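UPF0345 protein ACIAD0356 (Acinetobacter sp. ADP1, PDB 3HQX) probably catalyses the reversible phosphorolysis of purine and pyrimidine nucleosides to the free base and alpha-D-ribose 1-phosphate. Local coordinates at residues 57-68 against 99-110. Numbering follows the deposited sequence.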
# COMPACT_ATOMS: atom_id res chain seq x y z
N VAL A 57 -22.16 0.44 -2.90
CA VAL A 57 -22.55 -0.96 -2.79
C VAL A 57 -22.11 -1.49 -1.40
O VAL A 57 -21.26 -0.93 -0.77
CB VAL A 57 -21.93 -1.84 -3.93
CG1 VAL A 57 -22.36 -1.29 -5.32
CG2 VAL A 57 -20.42 -1.92 -3.83
N PRO A 58 -22.77 -2.53 -0.91
CA PRO A 58 -22.35 -3.10 0.38
C PRO A 58 -20.91 -3.60 0.33
O PRO A 58 -20.44 -3.99 -0.73
CB PRO A 58 -23.26 -4.29 0.52
CG PRO A 58 -24.45 -3.94 -0.23
CD PRO A 58 -24.00 -3.16 -1.41
N GLU A 59 -20.26 -3.69 1.50
CA GLU A 59 -18.87 -4.03 1.59
C GLU A 59 -18.65 -4.97 2.78
O GLU A 59 -19.32 -4.85 3.77
CB GLU A 59 -18.02 -2.74 1.82
CG GLU A 59 -17.86 -1.90 0.60
CD GLU A 59 -17.07 -0.62 0.87
OE1 GLU A 59 -16.59 -0.42 2.01
OE2 GLU A 59 -16.98 0.20 -0.05
N ARG A 60 -17.70 -5.90 2.66
CA ARG A 60 -17.17 -6.58 3.84
C ARG A 60 -15.71 -6.18 4.04
O ARG A 60 -14.91 -6.31 3.13
CB ARG A 60 -17.29 -8.10 3.75
CG ARG A 60 -16.68 -8.83 4.89
CD ARG A 60 -16.95 -10.33 4.85
NE ARG A 60 -16.32 -11.05 3.72
CZ ARG A 60 -15.18 -11.74 3.76
NH1 ARG A 60 -14.40 -11.74 4.84
NH2 ARG A 60 -14.76 -12.42 2.68
N MSE A 61 -15.40 -5.67 5.22
CA MSE A 61 -14.04 -5.31 5.60
C MSE A 61 -13.46 -6.45 6.42
O MSE A 61 -14.02 -6.84 7.46
CB MSE A 61 -14.05 -4.05 6.45
CG MSE A 61 -14.25 -2.79 5.65
SE MSE A 61 -12.68 -2.25 4.67
CE MSE A 61 -11.65 -1.63 6.27
N GLU A 62 -12.39 -7.05 5.92
CA GLU A 62 -11.72 -8.16 6.57
C GLU A 62 -10.41 -7.64 7.11
O GLU A 62 -9.61 -7.08 6.35
CB GLU A 62 -11.45 -9.28 5.53
CG GLU A 62 -10.64 -10.45 6.09
CD GLU A 62 -10.25 -11.48 5.07
OE1 GLU A 62 -10.58 -11.34 3.86
OE2 GLU A 62 -9.61 -12.48 5.49
N ILE A 63 -10.16 -7.87 8.40
CA ILE A 63 -8.90 -7.46 8.99
C ILE A 63 -7.90 -8.57 8.75
O ILE A 63 -8.09 -9.71 9.19
CB ILE A 63 -9.04 -7.13 10.49
CG1 ILE A 63 -10.11 -6.02 10.77
CG2 ILE A 63 -7.69 -6.65 11.05
CD1 ILE A 63 -10.06 -4.81 9.81
N ILE A 64 -6.80 -8.20 8.14
CA ILE A 64 -5.68 -9.09 7.83
C ILE A 64 -4.60 -9.04 8.96
O ILE A 64 -4.01 -10.09 9.29
CB ILE A 64 -5.04 -8.73 6.43
CG1 ILE A 64 -6.01 -8.94 5.27
CG2 ILE A 64 -3.71 -9.51 6.23
CD1 ILE A 64 -6.69 -10.28 5.20
N SER A 65 -4.34 -7.84 9.50
CA SER A 65 -3.40 -7.61 10.57
C SER A 65 -3.80 -6.40 11.39
O SER A 65 -4.19 -5.38 10.83
CB SER A 65 -2.02 -7.41 10.00
OG SER A 65 -1.03 -7.24 11.03
N GLY A 66 -3.70 -6.52 12.72
CA GLY A 66 -3.97 -5.38 13.58
C GLY A 66 -5.28 -5.47 14.29
O GLY A 66 -5.92 -6.55 14.40
N GLU A 67 -5.65 -4.33 14.81
CA GLU A 67 -6.78 -4.16 15.72
C GLU A 67 -7.40 -2.82 15.40
O GLU A 67 -6.66 -1.82 15.26
CB GLU A 67 -6.29 -4.11 17.17
CG GLU A 67 -7.37 -3.75 18.21
CD GLU A 67 -6.87 -3.84 19.58
OE1 GLU A 67 -6.25 -4.85 19.95
OE2 GLU A 67 -7.05 -2.84 20.32
N CYS A 68 -8.73 -2.77 15.29
CA CYS A 68 -9.40 -1.47 15.05
C CYS A 68 -10.68 -1.39 15.84
O CYS A 68 -11.23 -2.39 16.27
CB CYS A 68 -9.69 -1.21 13.55
SG CYS A 68 -10.73 -2.43 12.78
N THR A 99 -7.55 3.25 14.57
CA THR A 99 -6.57 2.26 14.91
C THR A 99 -5.35 2.91 15.54
O THR A 99 -5.07 4.07 15.25
CB THR A 99 -6.14 1.44 13.65
OG1 THR A 99 -5.27 0.40 14.08
CG2 THR A 99 -5.48 2.34 12.56
N ASP A 100 -4.68 2.18 16.42
CA ASP A 100 -3.44 2.69 17.10
C ASP A 100 -2.15 2.09 16.52
O ASP A 100 -1.02 2.42 16.94
CB ASP A 100 -3.49 2.38 18.61
CG ASP A 100 -4.65 3.07 19.32
OD1 ASP A 100 -5.06 4.17 18.88
OD2 ASP A 100 -5.12 2.52 20.35
N GLU A 101 -2.32 1.14 15.59
CA GLU A 101 -1.21 0.44 14.96
C GLU A 101 -1.50 0.30 13.47
O GLU A 101 -2.59 0.64 13.01
CB GLU A 101 -1.00 -0.97 15.55
CG GLU A 101 -0.69 -1.04 17.09
CD GLU A 101 0.67 -0.58 17.44
OE1 GLU A 101 1.58 -0.68 16.59
OE2 GLU A 101 0.85 -0.18 18.62
N VAL A 102 -0.51 -0.09 12.71
CA VAL A 102 -0.76 -0.44 11.31
C VAL A 102 -1.90 -1.46 11.23
O VAL A 102 -1.90 -2.46 11.95
CB VAL A 102 0.49 -0.96 10.59
CG1 VAL A 102 0.16 -1.49 9.19
CG2 VAL A 102 1.54 0.19 10.53
N LEU A 103 -2.85 -1.17 10.35
CA LEU A 103 -4.00 -2.03 10.12
C LEU A 103 -4.02 -2.45 8.66
O LEU A 103 -4.14 -1.60 7.76
CB LEU A 103 -5.31 -1.28 10.43
CG LEU A 103 -6.58 -2.11 10.39
CD1 LEU A 103 -6.69 -3.01 11.66
CD2 LEU A 103 -7.83 -1.26 10.11
N ASP A 104 -3.88 -3.76 8.41
CA ASP A 104 -4.01 -4.26 7.04
C ASP A 104 -5.40 -4.81 6.88
O ASP A 104 -5.91 -5.51 7.75
CB ASP A 104 -3.02 -5.42 6.78
CG ASP A 104 -1.57 -4.94 6.78
OD1 ASP A 104 -1.04 -4.67 5.68
OD2 ASP A 104 -0.95 -4.90 7.87
N TYR A 105 -6.01 -4.53 5.74
CA TYR A 105 -7.36 -4.99 5.47
C TYR A 105 -7.56 -5.39 4.00
O TYR A 105 -6.78 -5.00 3.10
CB TYR A 105 -8.41 -3.94 5.88
CG TYR A 105 -8.38 -2.72 4.99
CD1 TYR A 105 -9.12 -2.69 3.82
CD2 TYR A 105 -7.60 -1.63 5.30
CE1 TYR A 105 -9.06 -1.62 2.95
CE2 TYR A 105 -7.54 -0.53 4.44
CZ TYR A 105 -8.26 -0.54 3.28
OH TYR A 105 -8.16 0.57 2.48
N VAL A 106 -8.60 -6.21 3.79
CA VAL A 106 -9.16 -6.42 2.44
C VAL A 106 -10.62 -5.96 2.48
O VAL A 106 -11.40 -6.34 3.38
CB VAL A 106 -9.09 -7.89 2.07
CG1 VAL A 106 -9.80 -8.11 0.72
CG2 VAL A 106 -7.61 -8.34 1.92
N CYS A 107 -10.99 -5.14 1.50
CA CYS A 107 -12.34 -4.73 1.30
C CYS A 107 -12.91 -5.56 0.17
O CYS A 107 -12.46 -5.49 -0.97
CB CYS A 107 -12.41 -3.24 0.99
SG CYS A 107 -14.09 -2.62 0.92
N HIS A 108 -13.96 -6.31 0.52
CA HIS A 108 -14.68 -7.17 -0.39
C HIS A 108 -15.93 -6.45 -0.86
O HIS A 108 -16.75 -6.04 -0.06
CB HIS A 108 -15.09 -8.46 0.32
CG HIS A 108 -13.96 -9.29 0.79
ND1 HIS A 108 -13.38 -9.16 2.04
CD2 HIS A 108 -13.28 -10.28 0.17
CE1 HIS A 108 -12.39 -10.04 2.14
NE2 HIS A 108 -12.32 -10.73 1.04
N LEU A 109 -16.08 -6.31 -2.17
CA LEU A 109 -17.33 -5.75 -2.74
C LEU A 109 -18.49 -6.75 -2.64
O LEU A 109 -18.37 -7.91 -3.02
CB LEU A 109 -17.11 -5.27 -4.16
CG LEU A 109 -16.46 -3.90 -4.40
CD1 LEU A 109 -16.69 -3.50 -5.86
CD2 LEU A 109 -17.01 -2.81 -3.51
N GLU A 110 -19.65 -6.37 -2.14
CA GLU A 110 -20.74 -7.34 -1.90
C GLU A 110 -22.06 -7.01 -2.58
O GLU A 110 -22.12 -6.32 -3.58
CB GLU A 110 -21.02 -7.49 -0.41
CG GLU A 110 -19.88 -8.01 0.43
CD GLU A 110 -19.54 -9.45 0.19
OE1 GLU A 110 -20.32 -10.15 -0.46
OE2 GLU A 110 -18.49 -9.89 0.67
O HOH W 1 -0.40 -4.62 12.28
O HOH W 2 -3.94 -2.14 13.98
O HOH W 3 -5.60 -0.27 17.38
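Arg-60 and His-108 form a hydrogen-bonded pair in the antiparallel pairing of strands 59-63 and 103-109, whose N-to-C directions make 161° and whose axes approach to 4.6 Å, in the cupin beta barrel. Past Ile-63 the register slips by one residue: Ile-64 N hydrogen-bonds to Asp-104 O at 2.9 Å and Ser-65 N reaches the same oxygen weakly, the evidence for a classic beta bulge. Here the chain turns a corner out of the larger sheet and continues into strand 67-72 of the smaller one. Opposite the bulge, Asp-104 OD1 hydrogen-bonds to Ser-18 OG and OD2 forms a salt bridge with Lys-17 NZ, both of the second subunit. On the face bearing Met-61, Tyr-105 and Cys-107, the selenomethionine is bent at both chi2 and chi3, which lays CE over the phenol ring, 4.0 Å from its centroid, in a CH-pi contact; SE lies 3.8 Å from Cys-107 CB. Arg-60, on the other face, stacks its guanidinium flat on the His-108 imidazole, planes 12° apart, while NH1 hydrogen-bonds to Ser-86 OG. Val-106 CG1 sits against the opposite face of that imidazole, offset toward the rim. Arg-60 O lies at the ring edge, in plane, and accepts a weak 3.4 Å hydrogen bond from His-108 ND1.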